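Local coordinates for protein glycoside hydrolase family 43 (Halothermothrix orenii, PDB 4QQS) that hydrolyses glycosidic bonds with alpha-L-arabinofuranosidase activity and probably takes part in the breakdown of xylan, at residues I35-K40 and A56-Y61; N64-E69 and Y87-N92; S156-Q161 and L176-S181; P241-R246 and L299-P304; G265-V270 and I289-F294. One frame throughout, in Å; residues are numbered along the deposited sequence.

The five contacts are spread around a five-bladed beta-propeller. Contacts 1 and 2 adjoin, centres about 10 Å apart: Asn64 ND2 probably bonds to Asp58 O, and Phe39 packs on Tyr87. Contacts 4 and 5 form a second pair, about 12 Å between centres, with contact 5 nested in the loop closed by contact 4 and strands 285-295 and 298-302 side by side. Contact 3 stands alone, its centre about 24 Å from that of contact 2 and about 22 Å from that of contact 4. It comes nearest the predicted proton donor: the side chains of Ser156 and Glu195 are about 5 Å apart; those of Phe39 in contact 1 and Asp17, the predicted proton acceptor, about 7 Å. Contacts 4 and 5 are away from these sites.

Contact 1 (I35-K40 and A56-Y61); sequences INRGFK and ALDSYY
Two donors grip Asp58 OD1: Arg37 NE at 2.7 Å and Tyr60 N at 3.0 Å, both from above the carboxylate plane, the second closing an Asx turn. Arg37 NH2 reaches the other oxygen, Asp58 OD2, on its syn lone pair at 2.7 Å, so the guanidinium holds the acid side-on, one nitrogen to each oxygen. Arg37 gets there stretched, CG anti to the backbone N (chi1 177°), and passes across one face of the Tyr60 ring, with Arg37 CG 3.9 Å from the ring centroid and Tyr60 CD2 over the centre of the guanidinium. The carbonyl is held twice as well: Arg37 O accepts from Ser59 N nearly along its C=O axis and from Ser59 OG, at 2.7 Å, on a lone pair. Ala56 and Leu57 both face Phe39 in a classic beta bulge, and Phe39 CD2 packs on Leu57 CD1 at 4.0 Å. An alanine at Arg37 removes the guanidinium and would probably leave Asp58 less firmly held and Tyr60 without this packing partner. With backbone N-H and guanidinium both on its carboxylate, Asp58 is likely to stay ionised, and the ion pair ties the two strand ends where they run into loops.

Contact 2 (N64-E69 and Y87-N92); sequences NGWGTE and YSARDN
The loop at 66-69 runs at 89° to the 87-92 segment, and two backbone bonds join them where they cross: Thr68 N to Arg90 O at 2.8 Å and Arg90 N to Glu69 O at 2.9 Å. Trp66 makes the largest share of the contact. Its CG stands anti to the backbone N (chi1 -176°), which lays the indole across the strand. CZ3 touches Ala89 CB at 3.8 Å, and Tyr87 CE2 lies in the plane of the indole at its edge, 4.0 Å from CZ3. At the pyrrole end, Trp66 NE1 gives a weak bond to Asp91 OD2 at 3.2 Å, the carboxylate turned 72° from the ring. Asp91 OD2 also pairs with Lys97, and a water joins Asp91 OD1 to Gly67 N. Gly67 sits at backbone angles that call for glycine, and a CB there would run into Ala89 CB. A serine in place of Trp66 would probably lose the cover over Ala89 and Tyr87 along with the NE1 bond. Glu69 OE2 is a long 3.7 Å from Arg90 NE, whose stronger partner is Asp70. Asp70, and at longer range Glu69, near Arg90, with Lys97 beside Asp91, suggest that these groups probably keep their charges in this partly exposed contact.

Contact 3 (S156-Q161 and L176-S181); sequences SQIYVQ and LAIQPS
One face of the Tyr159 ring is covered by Leu176 CD1, 4.1 Å from the centroid and set toward the rim, a CH-pi contact; Leu176 CB meets the ring at CE2, 3.9 Å away. Tyr159 OH donates to Gln157 OE1 at 2.8 Å from above that amide's plane. Gln157 NE2 then passes the chain on to Gln179 OE1 at 2.9 Å, standing above the Gln179 carbonyl plane, and the two amide planes are 40° apart. Asn148 also donates to Gln157 OE1, so that oxygen has two donors, which probably settles which way the amide is flipped. Underneath, the backbone makes a classic beta bulge: Ala177 and Ile178 both face Ile158, whose carbonyl O accepts from Ala177 N at 2.8 Å and Ile178 N at 3.2 Å. On the other face of the sheet Ile158 and Ile178 lie side by side, their CD1 atoms 3.9 Å apart. These two isoleucines pack against Tyr210 of strand 205-212, and Met208 of that strand meets Ile178 and Ala177. Strand 153-162 has short strand 175-178 as an antiparallel partner, while it pairs antiparallel with 137-143 and parallel with 191-202, the strand of the predicted proton donor Glu195.

Contact 4 (P241-R246 and L299-P304); sequences PILSKR and LKVKGP
Ile242 points at strand 298-302 from its first carbon: CB is 4.1 Å from Leu299 O, and the CG2 branch closes on that same oxygen at 3.6 Å. The other branch leaves through CG1, in the crowded position between backbone N and carbonyl carbon (chi1 67°), and ends with CD1 against Leu299 CG at 4.1 Å and Val301 CG2 at 4.2 Å. Next along, Leu243 has CG anti to its backbone N and pushes CD1 between Val301 and Pro304, 3.7 Å from Val301 CG1 and 3.6 Å from Pro304 CD. The backbones run almost the same way, 11° apart, and speak through water: one molecule donates to Ile242 O and accepts from Val301 N at 2.9 Å. Ile242 and Leu243 both face Ile222 in a classic bulge beside strand 221-227, whereas 298-302 is an outermost strand of the four-stranded sheet that starts with 257-261. Apolar packing between the loop beside strand 221-227 and the edge strand of the next sheet, with water between the backbones, is in keeping with the blade-to-blade seams of a beta-propeller.

Contact 5 (G265-V270 and I289-F294); sequences GSELFV and IDRLYF
Glu267 takes the crowded first torsion, CG between backbone N and carbonyl carbon (chi1 62°), and then runs straight out to meet Arg291. The arginine chain is extended from CG to NE and turns at its last torsion (84°), which lets it hold the acid side-on: NE reaches Glu267 OE1 at 2.9 Å from above the carboxylate plane, and NH2 reaches Glu267 OE2, also at 2.9 Å, on the syn lone pair. Phe269 lies alongside Arg291, with Phe269 CZ 3.7 Å above the centre of the Arg291 guanidinium and the planes 64° apart. Phe269 CD2 packs on Ile289 CD1 at 4.0 Å. Val270 CG1, again in the crowded position, presses on Asp290 O at 3.3 Å, while Val270 and Asp290 exchange two backbone bonds. The C-terminal tail meets the ion pair, Arg313 N bonding to Glu267 and Pro310 O to Arg291. The hairpin forms the middle of its blade, between strands 257-261 and 298-302, with Val270 and Leu292 against Met209 of strand 205-212.

Contact 1 (I35-K40 and A56-Y61)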
# COMPACT_ATOMS: atom_id res chain seq x y z
N ILE A 35 8.20 8.67 10.67
CA ILE A 35 6.82 9.14 10.74
C ILE A 35 6.68 10.62 11.06
O ILE A 35 5.65 11.21 10.76
CB ILE A 35 5.98 8.30 11.74
CG1 ILE A 35 6.68 8.24 13.11
CG2 ILE A 35 5.72 6.91 11.18
CD1 ILE A 35 5.84 7.63 14.22
N ASN A 36 7.69 11.22 11.67
CA ASN A 36 7.61 12.64 12.00
C ASN A 36 8.06 13.54 10.85
O ASN A 36 7.94 14.76 10.94
CB ASN A 36 8.44 12.95 13.24
CG ASN A 36 7.87 12.34 14.50
OD1 ASN A 36 6.70 11.98 14.56
ND2 ASN A 36 8.70 12.25 15.52
N ARG A 37 8.58 12.95 9.77
CA ARG A 37 9.37 13.72 8.82
C ARG A 37 9.23 13.35 7.32
O ARG A 37 9.25 14.23 6.46
CB ARG A 37 10.85 13.61 9.26
CG ARG A 37 11.86 14.27 8.37
CD ARG A 37 13.25 14.21 8.95
NE ARG A 37 14.16 14.91 8.07
CZ ARG A 37 15.35 15.37 8.43
NH1 ARG A 37 15.78 15.22 9.67
NH2 ARG A 37 16.11 15.99 7.53
N GLY A 38 9.14 12.07 6.99
CA GLY A 38 9.18 11.70 5.59
C GLY A 38 9.34 10.20 5.41
O GLY A 38 8.95 9.42 6.28
N PHE A 39 9.91 9.81 4.28
CA PHE A 39 9.95 8.41 3.89
C PHE A 39 11.31 7.98 3.43
O PHE A 39 11.88 8.57 2.51
CB PHE A 39 8.91 8.13 2.79
CG PHE A 39 7.54 8.61 3.16
CD1 PHE A 39 6.79 7.90 4.09
CD2 PHE A 39 7.03 9.78 2.64
CE1 PHE A 39 5.56 8.36 4.49
CE2 PHE A 39 5.80 10.26 3.04
CZ PHE A 39 5.06 9.55 3.97
N LYS A 40 11.79 6.91 4.05
CA LYS A 40 12.99 6.22 3.61
C LYS A 40 12.73 5.41 2.35
O LYS A 40 11.60 4.98 2.06
CB LYS A 40 13.48 5.29 4.71
CG LYS A 40 14.04 6.03 5.92
CD LYS A 40 14.39 5.10 7.06
CE LYS A 40 15.18 5.84 8.13
NZ LYS A 40 15.36 5.05 9.37
N ALA A 56 13.86 9.52 0.67
CA ALA A 56 13.41 9.88 -0.67
C ALA A 56 12.55 11.14 -0.66
O ALA A 56 12.65 11.97 -1.56
CB ALA A 56 12.61 8.73 -1.27
N LEU A 57 11.71 11.26 0.36
CA LEU A 57 10.88 12.44 0.59
C LEU A 57 11.18 12.89 2.02
O LEU A 57 11.05 12.12 2.97
CB LEU A 57 9.40 12.09 0.41
CG LEU A 57 8.21 13.02 0.64
CD1 LEU A 57 8.11 13.55 2.06
CD2 LEU A 57 8.22 14.14 -0.36
N ASP A 58 11.62 14.13 2.14
CA ASP A 58 11.92 14.74 3.42
C ASP A 58 11.10 16.01 3.49
O ASP A 58 11.30 16.92 2.69
CB ASP A 58 13.42 15.06 3.48
CG ASP A 58 13.88 15.57 4.84
OD1 ASP A 58 13.02 15.74 5.73
OD2 ASP A 58 15.10 15.81 5.01
N SER A 59 10.15 16.08 4.42
CA SER A 59 9.36 17.29 4.54
C SER A 59 10.23 18.48 4.94
O SER A 59 9.81 19.62 4.73
CB SER A 59 8.21 17.10 5.53
OG SER A 59 8.68 16.87 6.85
N TYR A 60 11.43 18.23 5.48
CA TYR A 60 12.35 19.29 5.86
C TYR A 60 13.21 19.74 4.69
O TYR A 60 13.93 20.72 4.81
CB TYR A 60 13.28 18.85 6.99
CG TYR A 60 12.61 18.43 8.29
CD1 TYR A 60 11.24 18.55 8.49
CD2 TYR A 60 13.38 17.91 9.32
CE1 TYR A 60 10.65 18.15 9.67
CE2 TYR A 60 12.80 17.51 10.51
CZ TYR A 60 11.44 17.63 10.68
OH TYR A 60 10.88 17.23 11.87
N TYR A 61 13.15 19.03 3.57
CA TYR A 61 13.79 19.49 2.34
C TYR A 61 13.29 20.88 2.00
O TYR A 61 12.11 21.20 2.19
CB TYR A 61 13.48 18.52 1.21
CG TYR A 61 14.12 18.83 -0.13
CD1 TYR A 61 15.49 18.99 -0.24
CD2 TYR A 61 13.35 18.91 -1.29
CE1 TYR A 61 16.08 19.26 -1.45
CE2 TYR A 61 13.94 19.18 -2.51
CZ TYR A 61 15.31 19.35 -2.58
OH TYR A 61 15.92 19.62 -3.78
O HOH W 1 7.72 17.21 11.77

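Contact 2 (N64-E69 and Y87-N92)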
# COMPACT_ATOMS: atom_id res chain seq x y z
N ASN A 64 9.97 21.53 0.28
CA ASN A 64 8.76 20.90 0.83
C ASN A 64 8.23 21.75 1.99
O ASN A 64 7.89 22.90 1.76
CB ASN A 64 9.03 19.44 1.18
CG ASN A 64 9.27 18.62 -0.07
OD1 ASN A 64 8.80 18.99 -1.15
ND2 ASN A 64 10.02 17.54 0.05
N GLY A 65 8.16 21.21 3.20
CA GLY A 65 7.69 21.95 4.35
C GLY A 65 6.29 21.61 4.81
O GLY A 65 5.88 22.01 5.89
N TRP A 66 5.54 20.86 4.01
CA TRP A 66 4.16 20.53 4.32
C TRP A 66 4.07 19.27 5.17
O TRP A 66 4.81 18.32 4.96
CB TRP A 66 3.36 20.35 3.02
CG TRP A 66 1.92 20.09 3.30
CD1 TRP A 66 0.96 21.02 3.57
CD2 TRP A 66 1.27 18.82 3.40
NE1 TRP A 66 -0.24 20.42 3.81
CE2 TRP A 66 -0.07 19.06 3.72
CE3 TRP A 66 1.70 17.49 3.24
CZ2 TRP A 66 -0.99 18.04 3.89
CZ3 TRP A 66 0.78 16.47 3.41
CH2 TRP A 66 -0.55 16.75 3.73
N GLY A 67 3.13 19.26 6.10
CA GLY A 67 2.86 18.12 6.95
C GLY A 67 3.56 18.27 8.27
O GLY A 67 4.72 18.69 8.32
N THR A 68 2.87 17.94 9.36
CA THR A 68 3.40 18.18 10.70
C THR A 68 3.89 16.92 11.41
O THR A 68 4.77 17.00 12.26
CB THR A 68 2.37 18.87 11.62
OG1 THR A 68 1.25 18.00 11.85
CG2 THR A 68 1.89 20.17 11.02
N GLU A 69 3.32 15.78 11.04
CA GLU A 69 3.56 14.51 11.70
C GLU A 69 2.72 13.48 10.95
O GLU A 69 1.99 13.82 10.03
CB GLU A 69 3.14 14.56 13.18
CG GLU A 69 1.66 14.87 13.38
CD GLU A 69 1.22 14.86 14.83
OE1 GLU A 69 1.94 14.29 15.68
OE2 GLU A 69 0.14 15.42 15.12
N TYR A 87 1.42 10.33 -0.71
CA TYR A 87 1.60 10.02 0.69
C TYR A 87 0.56 10.80 1.47
O TYR A 87 -0.12 11.67 0.91
CB TYR A 87 3.01 10.38 1.17
CG TYR A 87 3.38 11.85 1.15
CD1 TYR A 87 3.88 12.45 0.00
CD2 TYR A 87 3.26 12.64 2.29
CE1 TYR A 87 4.28 13.78 -0.01
CE2 TYR A 87 3.65 13.97 2.29
CZ TYR A 87 4.16 14.53 1.14
OH TYR A 87 4.55 15.85 1.19
N SER A 88 0.46 10.55 2.77
CA SER A 88 -0.36 11.39 3.62
C SER A 88 0.42 11.86 4.83
O SER A 88 1.40 11.24 5.23
CB SER A 88 -1.67 10.69 4.02
OG SER A 88 -1.43 9.55 4.81
N ALA A 89 -0.03 12.97 5.38
CA ALA A 89 0.50 13.50 6.63
C ALA A 89 -0.58 14.34 7.27
O ALA A 89 -1.58 14.69 6.64
CB ALA A 89 1.77 14.35 6.39
N ARG A 90 -0.38 14.70 8.54
CA ARG A 90 -1.32 15.55 9.25
C ARG A 90 -1.02 17.02 8.95
O ARG A 90 0.11 17.48 9.09
CB ARG A 90 -1.28 15.29 10.76
CG ARG A 90 -2.50 15.83 11.48
CD ARG A 90 -2.57 15.38 12.94
NE ARG A 90 -2.57 13.93 13.09
CZ ARG A 90 -3.63 13.14 12.97
NH1 ARG A 90 -4.82 13.63 12.67
NH2 ARG A 90 -3.49 11.83 13.13
N ASP A 91 -2.05 17.75 8.54
CA ASP A 91 -1.88 19.17 8.23
C ASP A 91 -2.04 19.98 9.52
O ASP A 91 -2.37 19.44 10.59
CB ASP A 91 -2.91 19.60 7.19
CG ASP A 91 -2.42 20.74 6.30
OD1 ASP A 91 -1.42 21.41 6.64
OD2 ASP A 91 -3.05 20.96 5.24
N ASN A 92 -1.79 21.28 9.43
CA ASN A 92 -1.88 22.16 10.59
C ASN A 92 -3.26 22.18 11.23
O ASN A 92 -3.39 22.40 12.43
CB ASN A 92 -1.46 23.58 10.20
CG ASN A 92 0.01 23.67 9.90
OD1 ASN A 92 0.85 23.34 10.74
ND2 ASN A 92 0.34 24.10 8.70
O HOH W 2 6.22 17.66 2.73
O HOH W 3 1.38 21.17 7.10

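Contact 3 (S156-Q161 and L176-S181)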
# COMPACT_ATOMS: atom_id res chain seq x y z
N SER A 156 -13.09 2.82 8.21
CA SER A 156 -12.28 3.18 7.06
C SER A 156 -12.85 2.55 5.81
O SER A 156 -13.02 1.33 5.75
CB SER A 156 -10.82 2.76 7.26
OG SER A 156 -10.19 3.59 8.21
N GLN A 157 -13.17 3.40 4.83
CA GLN A 157 -13.74 2.99 3.55
C GLN A 157 -12.77 3.33 2.43
O GLN A 157 -12.07 4.35 2.51
CB GLN A 157 -15.02 3.78 3.27
CG GLN A 157 -16.11 3.69 4.32
CD GLN A 157 -17.23 4.65 3.97
OE1 GLN A 157 -17.01 5.85 3.87
NE2 GLN A 157 -18.42 4.11 3.70
N ILE A 158 -12.74 2.51 1.38
CA ILE A 158 -11.94 2.80 0.20
C ILE A 158 -12.82 3.38 -0.90
O ILE A 158 -13.82 2.76 -1.27
CB ILE A 158 -11.20 1.55 -0.29
CG1 ILE A 158 -10.17 1.11 0.75
CG2 ILE A 158 -10.51 1.81 -1.64
CD1 ILE A 158 -9.64 -0.30 0.56
N TYR A 159 -12.43 4.56 -1.38
CA TYR A 159 -13.06 5.25 -2.49
C TYR A 159 -12.13 5.23 -3.69
O TYR A 159 -10.93 5.03 -3.57
CB TYR A 159 -13.38 6.71 -2.10
CG TYR A 159 -14.53 6.83 -1.15
CD1 TYR A 159 -14.36 6.64 0.22
CD2 TYR A 159 -15.81 7.11 -1.61
CE1 TYR A 159 -15.41 6.72 1.10
CE2 TYR A 159 -16.88 7.19 -0.73
CZ TYR A 159 -16.67 7.00 0.62
OH TYR A 159 -17.73 7.08 1.49
N VAL A 160 -12.72 5.47 -4.86
CA VAL A 160 -11.97 5.61 -6.09
C VAL A 160 -12.50 6.80 -6.88
O VAL A 160 -13.70 7.06 -6.91
CB VAL A 160 -12.01 4.32 -6.95
CG1 VAL A 160 -13.44 3.89 -7.27
CG2 VAL A 160 -11.19 4.47 -8.23
N GLN A 161 -11.58 7.51 -7.52
CA GLN A 161 -11.93 8.47 -8.56
C GLN A 161 -10.94 8.38 -9.70
O GLN A 161 -9.75 8.15 -9.51
CB GLN A 161 -11.92 9.91 -8.01
CG GLN A 161 -13.11 10.18 -7.10
CD GLN A 161 -13.07 11.53 -6.44
OE1 GLN A 161 -12.57 11.67 -5.32
NE2 GLN A 161 -13.61 12.53 -7.12
N LEU A 176 -17.65 5.07 -3.77
CA LEU A 176 -17.31 4.07 -2.77
C LEU A 176 -16.95 2.77 -3.48
O LEU A 176 -17.73 2.28 -4.30
CB LEU A 176 -18.49 3.85 -1.81
CG LEU A 176 -18.26 2.79 -0.75
CD1 LEU A 176 -17.10 3.13 0.18
CD2 LEU A 176 -19.55 2.58 0.04
N ALA A 177 -15.77 2.23 -3.18
CA ALA A 177 -15.34 0.96 -3.75
C ALA A 177 -15.71 -0.17 -2.81
O ALA A 177 -16.56 -1.00 -3.14
CB ALA A 177 -13.85 0.98 -4.05
N ILE A 178 -15.12 -0.19 -1.61
CA ILE A 178 -15.38 -1.23 -0.62
C ILE A 178 -15.33 -0.64 0.77
O ILE A 178 -14.65 0.35 1.03
CB ILE A 178 -14.42 -2.43 -0.72
CG1 ILE A 178 -12.97 -2.01 -0.56
CG2 ILE A 178 -14.64 -3.18 -2.02
CD1 ILE A 178 -12.00 -3.19 -0.43
N GLN A 179 -16.05 -1.29 1.68
CA GLN A 179 -15.98 -0.99 3.10
C GLN A 179 -16.19 -2.29 3.85
O GLN A 179 -16.72 -3.26 3.29
CB GLN A 179 -17.04 0.04 3.51
CG GLN A 179 -18.45 -0.49 3.38
CD GLN A 179 -19.49 0.55 3.72
OE1 GLN A 179 -19.23 1.48 4.47
NE2 GLN A 179 -20.67 0.40 3.15
N PRO A 180 -15.79 -2.36 5.12
CA PRO A 180 -15.96 -3.60 5.88
C PRO A 180 -17.36 -4.18 5.74
O PRO A 180 -18.36 -3.50 5.95
CB PRO A 180 -15.63 -3.16 7.31
CG PRO A 180 -14.55 -2.13 7.09
CD PRO A 180 -14.99 -1.36 5.88
N SER A 181 -17.41 -5.46 5.38
CA SER A 181 -18.66 -6.10 5.01
C SER A 181 -18.65 -7.61 5.22
O SER A 181 -19.70 -8.18 5.50
CB SER A 181 -19.02 -5.77 3.55
OG SER A 181 -18.07 -6.30 2.66

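Contact 4 (P241-R246 and L299-P304)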
# COMPACT_ATOMS: atom_id res chain seq x y z
N PRO A 241 -9.68 -14.09 3.98
CA PRO A 241 -8.49 -13.43 3.45
C PRO A 241 -7.61 -14.40 2.65
O PRO A 241 -7.62 -15.61 2.88
CB PRO A 241 -7.76 -12.98 4.72
CG PRO A 241 -8.12 -14.03 5.73
CD PRO A 241 -9.56 -14.38 5.42
N ILE A 242 -6.83 -13.83 1.73
CA ILE A 242 -5.86 -14.60 0.96
C ILE A 242 -4.48 -14.66 1.61
O ILE A 242 -3.68 -15.51 1.24
CB ILE A 242 -5.76 -14.12 -0.50
CG1 ILE A 242 -5.16 -12.72 -0.60
CG2 ILE A 242 -7.13 -14.19 -1.16
CD1 ILE A 242 -4.83 -12.34 -2.05
N LEU A 243 -4.22 -13.79 2.59
CA LEU A 243 -2.95 -13.81 3.30
C LEU A 243 -3.26 -13.44 4.74
O LEU A 243 -3.75 -12.34 5.03
CB LEU A 243 -1.96 -12.87 2.65
CG LEU A 243 -0.52 -13.02 3.13
CD1 LEU A 243 0.05 -14.41 2.88
CD2 LEU A 243 0.37 -11.97 2.47
N SER A 244 -3.03 -14.39 5.64
CA SER A 244 -3.38 -14.20 7.04
C SER A 244 -2.32 -14.87 7.92
O SER A 244 -1.43 -15.58 7.45
CB SER A 244 -4.79 -14.72 7.33
OG SER A 244 -4.88 -16.09 7.04
N LYS A 245 -2.42 -14.59 9.22
CA LYS A 245 -1.40 -14.96 10.18
C LYS A 245 -1.10 -16.46 10.22
O LYS A 245 -1.93 -17.31 9.88
CB LYS A 245 -1.83 -14.50 11.57
CG LYS A 245 -3.04 -15.26 12.10
CD LYS A 245 -3.60 -14.70 13.39
CE LYS A 245 -4.74 -15.59 13.90
NZ LYS A 245 -5.39 -15.03 15.09
N ARG A 246 0.11 -16.75 10.66
CA ARG A 246 0.54 -18.09 11.05
C ARG A 246 1.34 -17.93 12.33
O ARG A 246 2.57 -17.84 12.33
CB ARG A 246 1.37 -18.77 9.95
CG ARG A 246 0.55 -19.24 8.74
CD ARG A 246 -0.47 -20.33 9.08
NE ARG A 246 0.20 -21.49 9.66
CZ ARG A 246 0.80 -22.44 8.95
NH1 ARG A 246 0.80 -22.41 7.63
NH2 ARG A 246 1.41 -23.42 9.59
N LEU A 299 -7.14 -15.20 -7.04
CA LEU A 299 -5.85 -14.67 -6.66
C LEU A 299 -5.36 -15.36 -5.38
O LEU A 299 -6.10 -15.41 -4.39
CB LEU A 299 -5.97 -13.16 -6.48
CG LEU A 299 -4.69 -12.40 -6.14
CD1 LEU A 299 -3.61 -12.62 -7.20
CD2 LEU A 299 -5.01 -10.91 -5.99
N LYS A 300 -4.15 -15.91 -5.42
CA LYS A 300 -3.60 -16.73 -4.35
C LYS A 300 -2.19 -16.29 -3.98
O LYS A 300 -1.45 -15.77 -4.82
CB LYS A 300 -3.56 -18.21 -4.77
CG LYS A 300 -4.91 -18.75 -5.21
CD LYS A 300 -4.86 -20.26 -5.47
CE LYS A 300 -6.22 -20.80 -5.88
NZ LYS A 300 -6.20 -22.29 -6.00
N VAL A 301 -1.83 -16.53 -2.73
CA VAL A 301 -0.47 -16.32 -2.25
C VAL A 301 0.07 -17.63 -1.73
O VAL A 301 -0.60 -18.33 -0.97
CB VAL A 301 -0.41 -15.27 -1.11
CG1 VAL A 301 1.04 -15.07 -0.66
CG2 VAL A 301 -1.00 -13.96 -1.56
N LYS A 302 1.29 -17.98 -2.14
CA LYS A 302 2.00 -19.08 -1.52
C LYS A 302 2.67 -18.52 -0.28
O LYS A 302 3.79 -18.01 -0.33
CB LYS A 302 3.02 -19.68 -2.48
CG LYS A 302 3.70 -20.90 -1.92
CD LYS A 302 4.75 -21.46 -2.86
CE LYS A 302 5.27 -22.81 -2.38
NZ LYS A 302 5.62 -22.80 -0.93
N GLY A 303 1.98 -18.55 0.85
CA GLY A 303 2.50 -17.96 2.06
C GLY A 303 1.42 -17.75 3.10
O GLY A 303 0.28 -18.16 2.92
N PRO A 304 1.78 -17.08 4.19
CA PRO A 304 3.07 -16.43 4.41
C PRO A 304 4.15 -17.43 4.80
O PRO A 304 3.87 -18.37 5.55
CB PRO A 304 2.77 -15.48 5.56
CG PRO A 304 1.72 -16.20 6.35
CD PRO A 304 0.86 -16.88 5.32
O HOH W 4 -3.97 -17.36 -0.92
O HOH W 5 -2.15 -18.05 1.67
O HOH W 6 -2.54 -17.08 4.30

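Contact 5 (G265-V270 and I289-F294)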
# COMPACT_ATOMS: atom_id res chain seq x y z
N GLY A 265 10.92 -11.00 -14.86
CA GLY A 265 9.59 -10.62 -15.31
C GLY A 265 8.56 -11.74 -15.31
O GLY A 265 7.41 -11.54 -15.69
N SER A 266 8.96 -12.93 -14.85
CA SER A 266 8.14 -14.11 -15.07
C SER A 266 7.12 -14.44 -13.99
O SER A 266 6.23 -15.26 -14.24
CB SER A 266 9.03 -15.33 -15.25
OG SER A 266 9.62 -15.70 -14.02
N GLU A 267 7.24 -13.85 -12.80
CA GLU A 267 6.34 -14.20 -11.70
C GLU A 267 6.13 -12.99 -10.79
O GLU A 267 7.01 -12.15 -10.64
CB GLU A 267 6.88 -15.40 -10.90
CG GLU A 267 8.22 -15.14 -10.25
CD GLU A 267 8.77 -16.31 -9.45
OE1 GLU A 267 8.11 -17.37 -9.35
OE2 GLU A 267 9.90 -16.16 -8.93
N LEU A 268 4.95 -12.93 -10.19
CA LEU A 268 4.58 -11.85 -9.29
C LEU A 268 4.94 -12.18 -7.84
O LEU A 268 4.87 -13.34 -7.40
CB LEU A 268 3.08 -11.57 -9.37
CG LEU A 268 2.54 -11.08 -10.72
CD1 LEU A 268 1.03 -10.90 -10.63
CD2 LEU A 268 3.22 -9.78 -11.17
N PHE A 269 5.30 -11.13 -7.11
CA PHE A 269 5.48 -11.18 -5.67
C PHE A 269 4.59 -10.14 -5.00
O PHE A 269 4.52 -8.99 -5.42
CB PHE A 269 6.93 -10.91 -5.28
CG PHE A 269 7.80 -12.13 -5.40
CD1 PHE A 269 8.30 -12.53 -6.63
CD2 PHE A 269 8.06 -12.92 -4.29
CE1 PHE A 269 9.05 -13.68 -6.75
CE2 PHE A 269 8.80 -14.08 -4.42
CZ PHE A 269 9.29 -14.45 -5.64
N VAL A 270 3.95 -10.58 -3.92
CA VAL A 270 3.34 -9.67 -2.97
C VAL A 270 4.41 -9.26 -1.96
O VAL A 270 5.21 -10.08 -1.51
CB VAL A 270 2.11 -10.32 -2.26
CG1 VAL A 270 2.46 -11.63 -1.53
CG2 VAL A 270 1.45 -9.35 -1.33
N ILE A 289 8.26 -10.87 1.44
CA ILE A 289 7.78 -11.13 0.08
C ILE A 289 7.27 -12.55 -0.02
O ILE A 289 7.72 -13.45 0.71
CB ILE A 289 8.87 -10.88 -0.99
CG1 ILE A 289 10.00 -11.92 -0.91
CG2 ILE A 289 9.41 -9.45 -0.88
CD1 ILE A 289 11.05 -11.74 -1.98
N ASP A 290 6.33 -12.79 -0.93
CA ASP A 290 5.94 -14.16 -1.25
C ASP A 290 5.29 -14.19 -2.62
O ASP A 290 4.86 -13.17 -3.15
CB ASP A 290 5.01 -14.76 -0.17
CG ASP A 290 5.76 -15.45 0.97
OD1 ASP A 290 6.69 -16.25 0.70
OD2 ASP A 290 5.37 -15.24 2.15
N ARG A 291 5.23 -15.38 -3.21
CA ARG A 291 4.70 -15.55 -4.55
C ARG A 291 3.20 -15.36 -4.60
O ARG A 291 2.47 -15.88 -3.76
CB ARG A 291 5.10 -16.92 -5.10
CG ARG A 291 6.58 -16.97 -5.45
CD ARG A 291 7.04 -18.35 -5.96
NE ARG A 291 8.35 -18.19 -6.61
CZ ARG A 291 9.52 -18.17 -5.99
NH1 ARG A 291 9.64 -18.45 -4.70
NH2 ARG A 291 10.61 -17.89 -6.70
N LEU A 292 2.77 -14.62 -5.62
CA LEU A 292 1.38 -14.27 -5.88
C LEU A 292 1.03 -14.80 -7.26
O LEU A 292 1.81 -14.64 -8.19
CB LEU A 292 1.26 -12.75 -5.88
CG LEU A 292 -0.13 -12.16 -6.05
CD1 LEU A 292 -0.96 -12.39 -4.80
CD2 LEU A 292 -0.04 -10.68 -6.34
N TYR A 293 -0.12 -15.44 -7.41
CA TYR A 293 -0.49 -16.03 -8.70
C TYR A 293 -1.99 -16.20 -8.80
O TYR A 293 -2.70 -16.16 -7.81
CB TYR A 293 0.21 -17.39 -8.89
CG TYR A 293 -0.19 -18.44 -7.88
CD1 TYR A 293 0.36 -18.45 -6.60
CD2 TYR A 293 -1.09 -19.45 -8.20
CE1 TYR A 293 0.00 -19.41 -5.67
CE2 TYR A 293 -1.44 -20.43 -7.28
CZ TYR A 293 -0.89 -20.40 -6.01
OH TYR A 293 -1.24 -21.36 -5.08
N PHE A 294 -2.47 -16.39 -10.03
CA PHE A 294 -3.86 -16.67 -10.29
C PHE A 294 -4.03 -18.14 -10.66
O PHE A 294 -3.23 -18.72 -11.41
CB PHE A 294 -4.35 -15.80 -11.45
CG PHE A 294 -4.39 -14.32 -11.14
CD1 PHE A 294 -3.27 -13.51 -11.34
CD2 PHE A 294 -5.54 -13.73 -10.66
CE1 PHE A 294 -3.32 -12.15 -11.07
CE2 PHE A 294 -5.59 -12.37 -10.40
CZ PHE A 294 -4.48 -11.58 -10.60
O HOH W 7 2.82 -14.83 -10.77